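Local coordinates for protein xyloglucan-specific endo-beta-1,4-glucanase BoGH5A (Bacteroides ovatus, PDB 3ZMR) that hydrolyses internal beta-1,4-glucosidic linkages in the xyloglucan backbone with retention of configuration, releasing xyloglucan oligosaccharides, at residues 180-183 with 187-190. Sequence-based numbering, arbitrary orientation.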
loop_
_atom_site.group_PDB
_atom_site.type_symbol
_atom_site.label_atom_id
_atom_site.label_comp_id
_atom_site.label_asym_id
_atom_site.label_seq_id
_atom_site.Cartn_x
_atom_site.Cartn_y
_atom_site.Cartn_z
ATOM N N GLN A 180 0.451 20.285 10.239
ATOM C CA GLN A 180 1.392 20.493 11.357
ATOM C C GLN A 180 2.800 20.843 10.854
ATOM O O GLN A 180 3.809 20.483 11.497
ATOM C CB GLN A 180 1.424 19.280 12.296
ATOM C CG GLN A 180 0.088 18.998 12.951
ATOM C CD GLN A 180 -0.227 19.951 14.092
ATOM O OE1 GLN A 180 0.663 20.530 14.716
ATOM N NE2 GLN A 180 -1.507 20.115 14.381
ATOM N N PHE A 181 2.874 21.504 9.697
ATOM C CA PHE A 181 4.161 21.969 9.190
ATOM C C PHE A 181 4.634 23.206 9.972
ATOM O O PHE A 181 3.875 24.122 10.258
ATOM C CB PHE A 181 4.089 22.305 7.702
ATOM C CG PHE A 181 3.920 21.128 6.784
ATOM C CD1 PHE A 181 4.600 19.933 6.974
ATOM C CD2 PHE A 181 3.136 21.257 5.654
ATOM C CE1 PHE A 181 4.414 18.887 6.079
ATOM C CE2 PHE A 181 2.980 20.235 4.728
ATOM C CZ PHE A 181 3.641 19.034 4.944
ATOM N N GLU A 182 5.904 23.186 10.334
ATOM C CA GLU A 182 6.638 24.368 10.829
ATOM C C GLU A 182 7.038 25.281 9.658
ATOM O O GLU A 182 7.037 26.523 9.781
ATOM C CB GLU A 182 7.891 23.876 11.565
ATOM C CG GLU A 182 8.929 24.930 11.915
ATOM C CD GLU A 182 10.176 24.309 12.492
ATOM O OE1 GLU A 182 10.070 23.211 13.084
ATOM O OE2 GLU A 182 11.260 24.913 12.354
ATOM N N ASP A 183 7.396 24.649 8.535
ATOM C CA ASP A 183 7.691 25.348 7.289
ATOM C C ASP A 183 7.004 24.677 6.094
ATOM O O ASP A 183 7.358 23.573 5.686
ATOM C CB ASP A 183 9.194 25.462 7.049
ATOM C CG ASP A 183 9.517 26.431 5.936
ATOM O OD1 ASP A 183 9.474 27.645 6.181
ATOM O OD2 ASP A 183 9.799 25.986 4.811
ATOM N N TYR A 187 8.059 21.455 3.733
ATOM C CA TYR A 187 7.298 20.338 4.326
ATOM C C TYR A 187 7.888 19.878 5.663
ATOM O O TYR A 187 7.785 18.692 6.032
ATOM C CB TYR A 187 7.210 19.150 3.375
ATOM C CG TYR A 187 6.804 19.522 1.991
ATOM C CD1 TYR A 187 5.555 20.096 1.745
ATOM C CD2 TYR A 187 7.674 19.353 0.908
ATOM C CE1 TYR A 187 5.173 20.435 0.451
ATOM C CE2 TYR A 187 7.297 19.702 -0.386
ATOM C CZ TYR A 187 6.041 20.249 -0.604
ATOM O OH TYR A 187 5.649 20.600 -1.889
ATOM N N LYS A 188 8.525 20.805 6.377
ATOM C CA LYS A 188 9.101 20.517 7.673
ATOM C C LYS A 188 8.023 20.396 8.725
ATOM O O LYS A 188 7.274 21.326 8.967
ATOM C CB LYS A 188 10.139 21.571 8.084
ATOM C CG LYS A 188 10.765 21.320 9.455
ATOM C CD LYS A 188 11.733 20.157 9.484
ATOM C CE LYS A 188 12.445 20.067 10.832
ATOM N NZ LYS A 188 13.517 19.033 10.820
ATOM N N ILE A 189 7.981 19.228 9.353
ATOM C CA ILE A 189 6.961 18.886 10.353
ATOM C C ILE A 189 7.381 19.344 11.742
ATOM O O ILE A 189 8.532 19.116 12.150
ATOM C CB ILE A 189 6.691 17.357 10.353
ATOM C CG1 ILE A 189 6.201 16.918 8.971
ATOM C CG2 ILE A 189 5.637 16.990 11.395
ATOM C CD1 ILE A 189 6.334 15.436 8.727
ATOM N N LYS A 190 6.456 19.994 12.453
ATOM C CA LYS A 190 6.687 20.384 13.837
ATOM C C LYS A 190 7.126 19.214 14.717
ATOM O O LYS A 190 6.459 18.162 14.752
ATOM C CB LYS A 190 5.425 20.987 14.467
ATOM C CG LYS A 190 5.062 22.352 13.897
ATOM C CD LYS A 190 3.729 22.930 14.424
ATOM C CE LYS A 190 3.471 24.300 13.810
ATOM N NZ LYS A 190 2.196 24.933 14.260
HETATM O O HOH W 1 1.137 24.232 11.048
#
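Lys-188 O, in a short antiparallel hairpin, accepts from two successive amides: Glu-182 N donates to it at 2.7 Å, while Asp-183 N adds a weak bond at 3.4 Å. Phe-181 CA makes a bent CA-H...O contact with the same oxygen. Two residues set against one define a classic beta bulge, and here the bulge coincides with the corner that the chain turns at Glu-182. Next to it, Tyr-187, with a positive phi, and Lys-188 are set against Asp-183 in a G1 bulge, with Lys-188 N bonded to Asp-183 O at 3.1 Å. At the far end the pairing closes with Lys-190 N on Gln-180 O, nearly straight at 169°; Lys-190 is also the N-cap of helix 191-206.

The side chain of Phe-181 sets off away from the partner segment, but with CG opposite the carbonyl carbon (chi1 -69°) the end of the ring comes back against Tyr-187. One ring face receives the CA of Tyr-187, a CH-pi contact with that carbon 3.9 Å from the ring centroid, and CG1 of Ile-189 meets the ring edge at CE1. The two aromatic side chains run side by side, their rings oblique with planes 58° apart, the CE2–CZ rim of Phe-181 meeting CD1 of Tyr-187. Arg-236 of helix 227-248 touches both. An alanine here is likely to leave Tyr-187 CA and Ile-189 CG1 without their aromatic neighbour and a gap where Arg-236 now touches the ring.

The extended chain of Lys-190 runs across the Gln-180 and Phe-181 carbonyls, its CG 3.3 Å from Gln-180 O. A water donates to Phe-181 O and weakly accepts from Lys-190 NZ. The chemistry implies a hairpin set mainly by backbone amides and one aromatic ring, the charged side chains contributing chiefly through their aliphatic portions.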